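Long-range contacts in gluconate kinase (PDB 3LL3), which probably phosphorylates a sugar or sugar acid such as gluconate or xylulose at the expense of ATP, as a member of the FGGY carbohydrate kinase family: residues 161-169 against 217-225; 208-217 against 229-237. All coordinates share one frame; numbering follows the deposited sequence.

Both contacts sit at one edge of the N-terminal FGGY domain, their centres about 11 Å apart. Interaction 2 lays the short strand 213-214 against strand 232-238 as the outermost strand of a mixed six-stranded sheet; interaction 1 docks helix 219-225, which connects these strands, on the end of helix 157-166. The segments alternate along the chain, 161-169, 208-217, 217-225 and 229-237, and Ile217 belongs to both contacts. Helix 157-166 also packs on the two strands, and Lys168 NZ probably bonds Phe215 O. Edge strand and both helices thus form one continuous unit. Interaction 1 lies away from the ligands, whereas strand 232-238 leads toward the xylulose pocket, the Ala237 side chain being about 12 Å from the sugar.

Interaction 1 (161-169 against 217-225); sequences IIFRLTGKL and IKTEYVKKL
Tyr221 and Arg164 meet through side chains that both start with CG beside the backbone N and anti to the carbonyl carbon (chi1 -71° in the arginine); Arg164 then folds back at chi2 and chi3, bringing its guanidinium to the phenol. There Arg164 NH2 donates to Tyr221 OH at 3.2 Å, with the oxygen near the guanidinium plane and that plane turned 62° from the ring. The same guanidinium has a second phenolic partner, Tyr160, bonded through NH1. Farther back, CD2 of Leu165 lies obliquely against the tyrosine, 3.8 Å from Tyr221 CB, and also touches Leu225 CD1 at 3.9 Å.

The end of helix 157-166 supplies the backbone link. Leu165 O accepts from Lys218 N at 2.9 Å in a nearly straight bond, so the N-cap residue of helix 219-225 is tied to the last turn of the other helix. The aliphatic chain of Lys218 continues alongside, with Lys218 CE 3.3 Å from Arg164 O, and a water donating to Phe163 O is weakly bonded to Lys218 NZ. Phe53 of helix 49-65 meets the Tyr221 ring edge-to-face. With an alanine at this position, Arg164 NH2 would probably lose this acceptor and the space of the ring beside Phe53 would be left unfilled.

The axes of the two helical segments lie 9.7 Å apart at 105°. Chemically, the junction combines a backbone bond at the helix ends with an apolar leucine contact, while the arginine bridges to Tyr221 across the junction and bonds Tyr160 within its own helix; both partners are phenols.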
loop_
_atom_site.group_PDB
_atom_site.type_symbol
_atom_site.label_atom_id
_atom_site.label_comp_id
_atom_site.label_asym_id
_atom_site.label_seq_id
_atom_site.Cartn_x
_atom_site.Cartn_y
_atom_site.Cartn_z
ATOM N N ILE A 161 27.715 -6.379 -35.255
ATOM C CA ILE A 161 27.289 -7.468 -36.122
ATOM C C ILE A 161 27.518 -7.111 -37.576
ATOM O O ILE A 161 28.157 -7.863 -38.316
ATOM C CB ILE A 161 25.803 -7.845 -35.903
ATOM C CG1 ILE A 161 25.609 -8.400 -34.491
ATOM C CG2 ILE A 161 25.353 -8.859 -36.934
ATOM C CD1 ILE A 161 24.160 -8.375 -33.995
ATOM N N ILE A 162 27.005 -5.967 -37.997
ATOM C CA ILE A 162 27.151 -5.591 -39.389
ATOM C C ILE A 162 28.631 -5.422 -39.764
ATOM O O ILE A 162 29.026 -5.679 -40.898
ATOM C CB ILE A 162 26.328 -4.347 -39.702
ATOM C CG1 ILE A 162 24.838 -4.718 -39.597
ATOM C CG2 ILE A 162 26.664 -3.800 -41.094
ATOM C CD1 ILE A 162 23.893 -3.563 -39.699
ATOM N N PHE A 163 29.443 -5.014 -38.799
ATOM C CA PHE A 163 30.858 -4.810 -39.064
ATOM C C PHE A 163 31.515 -6.156 -39.320
ATOM O O PHE A 163 32.307 -6.307 -40.253
ATOM C CB PHE A 163 31.533 -4.105 -37.894
ATOM C CG PHE A 163 33.023 -3.981 -38.041
ATOM C CD1 PHE A 163 33.570 -3.285 -39.107
ATOM C CD2 PHE A 163 33.875 -4.557 -37.109
ATOM C CE1 PHE A 163 34.952 -3.161 -39.247
ATOM C CE2 PHE A 163 35.270 -4.433 -37.239
ATOM C CZ PHE A 163 35.800 -3.738 -38.308
ATOM N N ARG A 164 31.169 -7.143 -38.501
ATOM C CA ARG A 164 31.739 -8.463 -38.675
ATOM C C ARG A 164 31.379 -8.984 -40.060
ATOM O O ARG A 164 32.213 -9.595 -40.723
ATOM C CB ARG A 164 31.265 -9.421 -37.584
ATOM C CG ARG A 164 31.854 -9.141 -36.201
ATOM C CD ARG A 164 33.316 -9.591 -36.087
ATOM N NE ARG A 164 33.476 -11.011 -36.378
ATOM C CZ ARG A 164 33.287 -11.994 -35.501
ATOM N NH1 ARG A 164 32.936 -11.722 -34.254
ATOM N NH2 ARG A 164 33.436 -13.260 -35.878
ATOM N N LEU A 165 30.154 -8.716 -40.511
ATOM C CA LEU A 165 29.692 -9.245 -41.802
ATOM C C LEU A 165 30.257 -8.550 -43.053
ATOM O O LEU A 165 30.464 -9.203 -44.083
ATOM C CB LEU A 165 28.156 -9.272 -41.868
ATOM C CG LEU A 165 27.471 -10.269 -40.940
ATOM C CD1 LEU A 165 25.950 -10.029 -40.933
ATOM C CD2 LEU A 165 27.782 -11.700 -41.348
ATOM N N THR A 166 30.486 -7.238 -42.974
ATOM C CA THR A 166 30.802 -6.449 -44.161
ATOM C C THR A 166 32.085 -5.646 -44.043
ATOM O O THR A 166 32.515 -5.043 -45.020
ATOM C CB THR A 166 29.707 -5.409 -44.459
ATOM O OG1 THR A 166 29.695 -4.420 -43.415
ATOM C CG2 THR A 166 28.332 -6.071 -44.586
ATOM N N GLY A 167 32.664 -5.585 -42.847
ATOM C CA GLY A 167 33.827 -4.744 -42.628
ATOM C C GLY A 167 33.490 -3.256 -42.624
ATOM O O GLY A 167 34.384 -2.414 -42.622
ATOM N N LYS A 168 32.201 -2.925 -42.615
ATOM C CA LYS A 168 31.780 -1.526 -42.544
ATOM C C LYS A 168 31.201 -1.167 -41.164
ATOM O O LYS A 168 30.583 -1.999 -40.501
ATOM C CB LYS A 168 30.800 -1.202 -43.671
ATOM C CG LYS A 168 31.437 -1.263 -45.065
ATOM C CD LYS A 168 30.473 -0.864 -46.177
ATOM C CE LYS A 168 31.230 -0.582 -47.479
ATOM N NZ LYS A 168 31.818 -1.816 -48.084
ATOM N N LEU A 169 31.446 0.064 -40.729
ATOM C CA LEU A 169 30.932 0.573 -39.469
ATOM C C LEU A 169 29.912 1.659 -39.747
ATOM O O LEU A 169 30.279 2.812 -39.978
ATOM C CB LEU A 169 32.055 1.158 -38.612
ATOM C CG LEU A 169 32.725 0.232 -37.603
ATOM C CD1 LEU A 169 33.724 1.008 -36.732
ATOM C CD2 LEU A 169 31.687 -0.432 -36.732
ATOM N N ILE A 217 28.697 -8.420 -48.375
ATOM C CA ILE A 217 29.025 -9.322 -47.286
ATOM C C ILE A 217 30.307 -10.054 -47.662
ATOM O O ILE A 217 30.528 -10.354 -48.840
ATOM C CB ILE A 217 27.896 -10.346 -47.075
ATOM C CG1 ILE A 217 26.608 -9.634 -46.644
ATOM C CG2 ILE A 217 28.303 -11.405 -46.061
ATOM C CD1 ILE A 217 25.406 -10.557 -46.499
ATOM N N LYS A 218 31.154 -10.326 -46.674
ATOM C CA LYS A 218 32.429 -10.998 -46.923
ATOM C C LYS A 218 32.208 -12.458 -47.332
ATOM O O LYS A 218 31.375 -13.146 -46.735
ATOM C CB LYS A 218 33.333 -10.898 -45.692
ATOM C CG LYS A 218 33.716 -9.464 -45.330
ATOM C CD LYS A 218 34.931 -9.404 -44.398
ATOM C CE LYS A 218 34.590 -9.841 -42.970
ATOM N NZ LYS A 218 35.805 -9.917 -42.090
ATOM N N THR A 219 32.952 -12.925 -48.344
ATOM C CA THR A 219 32.744 -14.266 -48.903
ATOM C C THR A 219 32.706 -15.318 -47.822
ATOM O O THR A 219 31.928 -16.257 -47.889
ATOM C CB THR A 219 33.856 -14.729 -49.882
ATOM O OG1 THR A 219 34.511 -13.606 -50.483
ATOM C CG2 THR A 219 33.257 -15.618 -50.955
ATOM N N GLU A 220 33.586 -15.174 -46.847
ATOM C CA GLU A 220 33.619 -16.087 -45.715
ATOM C C GLU A 220 32.220 -16.333 -45.172
ATOM O O GLU A 220 31.785 -17.477 -45.034
ATOM C CB GLU A 220 34.489 -15.508 -44.609
ATOM C CG GLU A 220 34.408 -16.248 -43.293
ATOM C CD GLU A 220 35.319 -15.626 -42.259
ATOM O OE1 GLU A 220 36.000 -14.638 -42.608
ATOM O OE2 GLU A 220 35.358 -16.117 -41.108
ATOM N N TYR A 221 31.519 -15.250 -44.854
ATOM C CA TYR A 221 30.214 -15.369 -44.219
ATOM C C TYR A 221 29.106 -15.678 -45.212
ATOM O O TYR A 221 28.017 -16.071 -44.810
ATOM C CB TYR A 221 29.899 -14.123 -43.385
ATOM C CG TYR A 221 30.835 -13.984 -42.225
ATOM C CD1 TYR A 221 30.785 -14.878 -41.167
ATOM C CD2 TYR A 221 31.798 -12.989 -42.200
ATOM C CE1 TYR A 221 31.661 -14.774 -40.106
ATOM C CE2 TYR A 221 32.674 -12.874 -41.144
ATOM C CZ TYR A 221 32.604 -13.768 -40.100
ATOM O OH TYR A 221 33.484 -13.661 -39.044
ATOM N N VAL A 222 29.382 -15.529 -46.505
ATOM C CA VAL A 222 28.407 -15.925 -47.520
ATOM C C VAL A 222 28.230 -17.429 -47.478
ATOM O O VAL A 222 27.116 -17.958 -47.607
ATOM C CB VAL A 222 28.851 -15.530 -48.936
ATOM C CG1 VAL A 222 28.032 -16.285 -49.974
ATOM C CG2 VAL A 222 28.718 -14.026 -49.127
ATOM N N LYS A 223 29.353 -18.114 -47.295
ATOM C CA LYS A 223 29.354 -19.560 -47.168
ATOM C C LYS A 223 28.735 -19.964 -45.834
ATOM O O LYS A 223 27.816 -20.776 -45.793
ATOM C CB LYS A 223 30.791 -20.086 -47.255
ATOM C CG LYS A 223 31.620 -19.414 -48.346
ATOM C CD LYS A 223 33.110 -19.770 -48.249
ATOM C CE LYS A 223 33.898 -19.170 -49.421
ATOM N NZ LYS A 223 33.383 -19.620 -50.760
ATOM N N LYS A 224 29.242 -19.390 -44.746
ATOM C CA LYS A 224 28.842 -19.806 -43.407
ATOM C C LYS A 224 27.351 -19.605 -43.161
ATOM O O LYS A 224 26.739 -20.372 -42.423
ATOM C CB LYS A 224 29.636 -19.057 -42.330
ATOM C CG LYS A 224 31.120 -19.409 -42.265
ATOM C CD LYS A 224 31.760 -18.876 -40.994
ATOM C CE LYS A 224 33.287 -18.934 -41.070
ATOM N NZ LYS A 224 33.935 -18.685 -39.745
ATOM N N LEU A 225 26.777 -18.568 -43.765
ATOM C CA LEU A 225 25.381 -18.230 -43.525
ATOM C C LEU A 225 24.436 -18.946 -44.499
ATOM O O LEU A 225 23.229 -19.018 -44.273
ATOM C CB LEU A 225 25.177 -16.716 -43.601
ATOM C CG LEU A 225 25.992 -15.836 -42.655
ATOM C CD1 LEU A 225 25.350 -14.469 -42.570
ATOM C CD2 LEU A 225 26.118 -16.449 -41.262
HETATM O O HOH W 1 35.190 -7.257 -39.950
#

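Interaction 2 (208-217 against 229-237); sequences AQPTKVIFPI and SDTKIILGA
Ile233 and Ile217 form the dense end of this contact: their side chains cross at about a right angle, with Ile217 CG1 3.6 Å from Ile233 CG1 and the CD1 methyls equally close. Next along the strand, Ile214 CG1 approaches Leu235 CD1 at 4.1 Å. Leu235 has CG anti to its own N (chi1 -175°), which extends CD2 to Ala208 CB, 3.9 Å away. Ile162 and Thr166 of helix 157-166 border this buried side.

On the other face Ile234 is buried too, under helix 429-441; the solvent-facing part is the end with Phe215, Ser229, Asp230 and Lys232. There Val213 CG1 rests on Lys232 CG at 3.5 Å, Phe215 CD1 comes obliquely to the same methylene, and Asp230 O lies at the ring's edge. Val213 and Ile234 are a non-hydrogen-bonded antiparallel pair, flanked by the bonds Ile214 N to Ile233 O, 2.8 Å, and Leu235 N to Lys212 O, 2.9 Å. Just before strand 213-214, a type I turn from Gln209 to Lys212 presents Pro210 O to Gly236 N, which approaches in the carbonyl plane, on a lone pair, at 2.8 Å.

Strand 232-238 bonds to strand 70-78 along its other edge, so the short strand 213-214 lies on the sheet's outer edge, while Ala208 bonds on to Thr171 and Thr173. The chemistry implies a division of labour: main-chain bonds set the alignment, Ile214, Ile217, Ile233 and Leu235 make the apolar face that meets helix 157-166, and the lysine's hydrocarbon part serves as an apolar surface near solvent.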
loop_
_atom_site.group_PDB
_atom_site.type_symbol
_atom_site.label_atom_id
_atom_site.label_comp_id
_atom_site.label_asym_id
_atom_site.label_seq_id
_atom_site.Cartn_x
_atom_site.Cartn_y
_atom_site.Cartn_z
ATOM N N ALA A 208 23.504 6.580 -41.345
ATOM C CA ALA A 208 22.727 6.505 -42.577
ATOM C C ALA A 208 21.260 6.194 -42.278
ATOM O O ALA A 208 20.896 5.981 -41.117
ATOM C CB ALA A 208 23.305 5.456 -43.515
ATOM N N GLN A 209 20.435 6.163 -43.327
ATOM C CA GLN A 209 19.013 5.772 -43.203
ATOM C C GLN A 209 18.873 4.269 -42.983
ATOM O O GLN A 209 19.710 3.485 -43.451
ATOM C CB GLN A 209 18.219 6.097 -44.473
ATOM C CG GLN A 209 18.432 7.464 -45.088
ATOM C CD GLN A 209 18.001 7.478 -46.553
ATOM O OE1 GLN A 209 17.016 6.829 -46.928
ATOM N NE2 GLN A 209 18.745 8.198 -47.388
ATOM N N PRO A 210 17.797 3.856 -42.285
ATOM C CA PRO A 210 17.484 2.442 -42.019
ATOM C C PRO A 210 17.434 1.570 -43.266
ATOM O O PRO A 210 17.719 0.380 -43.158
ATOM C CB PRO A 210 16.099 2.503 -41.362
ATOM C CG PRO A 210 16.120 3.819 -40.624
ATOM C CD PRO A 210 16.913 4.766 -41.528
ATOM N N THR A 211 17.096 2.146 -44.416
ATOM C CA THR A 211 16.946 1.373 -45.640
ATOM C C THR A 211 18.267 1.213 -46.403
ATOM O O THR A 211 18.313 0.545 -47.435
ATOM C CB THR A 211 15.918 2.024 -46.588
ATOM O OG1 THR A 211 16.146 3.438 -46.636
ATOM C CG2 THR A 211 14.480 1.764 -46.098
ATOM N N LYS A 212 19.333 1.830 -45.908
ATOM C CA LYS A 212 20.599 1.783 -46.636
ATOM C C LYS A 212 21.130 0.358 -46.788
ATOM O O LYS A 212 21.157 -0.413 -45.835
ATOM C CB LYS A 212 21.668 2.665 -45.986
ATOM C CG LYS A 212 23.011 2.556 -46.746
ATOM C CD LYS A 212 23.742 3.868 -46.834
ATOM C CE LYS A 212 24.990 3.734 -47.731
ATOM N NZ LYS A 212 25.616 5.054 -48.026
ATOM N N VAL A 213 21.553 0.019 -47.995
ATOM C CA VAL A 213 22.118 -1.297 -48.262
ATOM C C VAL A 213 23.601 -1.265 -47.928
ATOM O O VAL A 213 24.339 -0.449 -48.467
ATOM C CB VAL A 213 21.956 -1.691 -49.742
ATOM C CG1 VAL A 213 22.616 -3.033 -49.996
ATOM C CG2 VAL A 213 20.476 -1.744 -50.138
ATOM N N ILE A 214 24.024 -2.135 -47.016
ATOM C CA ILE A 214 25.426 -2.266 -46.662
ATOM C C ILE A 214 25.991 -3.478 -47.411
ATOM O O ILE A 214 25.616 -4.617 -47.122
ATOM C CB ILE A 214 25.614 -2.490 -45.166
ATOM C CG1 ILE A 214 24.718 -1.548 -44.335
ATOM C CG2 ILE A 214 27.082 -2.314 -44.796
ATOM C CD1 ILE A 214 24.902 -0.084 -44.626
ATOM N N PHE A 215 26.893 -3.216 -48.363
ATOM C CA PHE A 215 27.341 -4.207 -49.334
ATOM C C PHE A 215 28.847 -4.054 -49.534
ATOM O O PHE A 215 29.375 -2.943 -49.428
ATOM C CB PHE A 215 26.621 -3.949 -50.666
ATOM C CG PHE A 215 26.582 -5.140 -51.599
ATOM C CD1 PHE A 215 25.650 -6.158 -51.419
ATOM C CD2 PHE A 215 27.457 -5.224 -52.684
ATOM C CE1 PHE A 215 25.606 -7.251 -52.289
ATOM C CE2 PHE A 215 27.412 -6.316 -53.563
ATOM C CZ PHE A 215 26.493 -7.326 -53.364
ATOM N N PRO A 216 29.556 -5.164 -49.806
ATOM C CA PRO A 216 29.043 -6.533 -49.838
ATOM C C PRO A 216 29.311 -7.255 -48.537
ATOM O O PRO A 216 30.069 -6.768 -47.712
ATOM C CB PRO A 216 29.891 -7.199 -50.934
ATOM C CG PRO A 216 30.897 -6.146 -51.397
ATOM C CD PRO A 216 30.926 -5.103 -50.338
ATOM N N ILE A 217 28.697 -8.420 -48.375
ATOM C CA ILE A 217 29.025 -9.322 -47.286
ATOM C C ILE A 217 30.307 -10.054 -47.662
ATOM O O ILE A 217 30.528 -10.354 -48.840
ATOM C CB ILE A 217 27.896 -10.346 -47.075
ATOM C CG1 ILE A 217 26.608 -9.634 -46.644
ATOM C CG2 ILE A 217 28.303 -11.405 -46.061
ATOM C CD1 ILE A 217 25.406 -10.557 -46.499
ATOM N N SER A 229 26.036 -14.512 -53.037
ATOM C CA SER A 229 26.892 -13.337 -53.100
ATOM C C SER A 229 26.089 -12.083 -53.455
ATOM O O SER A 229 26.636 -10.984 -53.441
ATOM C CB SER A 229 28.034 -13.535 -54.118
ATOM O OG SER A 229 27.546 -13.533 -55.450
ATOM N N ASP A 230 24.804 -12.226 -53.783
ATOM C CA ASP A 230 24.001 -11.027 -54.047
ATOM C C ASP A 230 23.023 -10.669 -52.921
ATOM O O ASP A 230 22.347 -9.647 -52.985
ATOM C CB ASP A 230 23.311 -11.082 -55.407
ATOM C CG ASP A 230 22.812 -12.453 -55.740
ATOM O OD1 ASP A 230 22.343 -13.128 -54.794
ATOM O OD2 ASP A 230 22.892 -12.845 -56.936
ATOM N N THR A 231 22.972 -11.513 -51.897
ATOM C CA THR A 231 22.269 -11.199 -50.655
ATOM C C THR A 231 22.713 -9.851 -50.066
ATOM O O THR A 231 23.894 -9.645 -49.807
ATOM C CB THR A 231 22.562 -12.255 -49.585
ATOM O OG1 THR A 231 22.207 -13.547 -50.070
ATOM C CG2 THR A 231 21.799 -11.952 -48.284
ATOM N N LYS A 232 21.755 -8.959 -49.817
ATOM C CA LYS A 232 22.034 -7.644 -49.251
ATOM C C LYS A 232 21.819 -7.553 -47.743
ATOM O O LYS A 232 20.932 -8.202 -47.187
ATOM C CB LYS A 232 21.182 -6.570 -49.937
ATOM C CG LYS A 232 21.702 -6.166 -51.295
ATOM C CD LYS A 232 20.787 -6.636 -52.380
ATOM C CE LYS A 232 19.815 -5.532 -52.782
ATOM N NZ LYS A 232 20.254 -4.881 -54.060
ATOM N N ILE A 233 22.644 -6.740 -47.087
ATOM C CA ILE A 233 22.388 -6.350 -45.722
ATOM C C ILE A 233 21.636 -5.027 -45.760
ATOM O O ILE A 233 22.084 -4.073 -46.401
ATOM C CB ILE A 233 23.681 -6.140 -44.920
ATOM C CG1 ILE A 233 24.469 -7.444 -44.838
ATOM C CG2 ILE A 233 23.350 -5.651 -43.507
ATOM C CD1 ILE A 233 23.777 -8.494 -44.000
ATOM N N ILE A 234 20.488 -4.979 -45.090
ATOM C CA ILE A 234 19.752 -3.735 -44.913
ATOM C C ILE A 234 20.111 -3.203 -43.536
ATOM O O ILE A 234 20.023 -3.929 -42.528
ATOM C CB ILE A 234 18.230 -3.965 -45.029
ATOM C CG1 ILE A 234 17.921 -4.849 -46.249
ATOM C CG2 ILE A 234 17.497 -2.629 -45.119
ATOM C CD1 ILE A 234 18.554 -4.359 -47.554
ATOM N N LEU A 235 20.547 -1.951 -43.490
ATOM C CA LEU A 235 21.054 -1.393 -42.255
ATOM C C LEU A 235 20.098 -1.628 -41.068
ATOM O O LEU A 235 20.522 -2.025 -39.986
ATOM C CB LEU A 235 21.355 0.088 -42.430
ATOM C CG LEU A 235 22.005 0.738 -41.216
ATOM C CD1 LEU A 235 23.262 -0.046 -40.756
ATOM C CD2 LEU A 235 22.311 2.221 -41.483
ATOM N N GLY A 236 18.810 -1.399 -41.270
ATOM C CA GLY A 236 17.850 -1.647 -40.201
ATOM C C GLY A 236 17.712 -0.513 -39.203
ATOM O O GLY A 236 18.134 0.602 -39.480
ATOM N N ALA A 237 17.117 -0.800 -38.039
ATOM C CA ALA A 237 16.752 0.231 -37.082
ATOM C C ALA A 237 16.568 -0.334 -35.678
ATOM O O ALA A 237 16.816 -1.509 -35.431
ATOM C CB ALA A 237 15.487 0.943 -37.523
#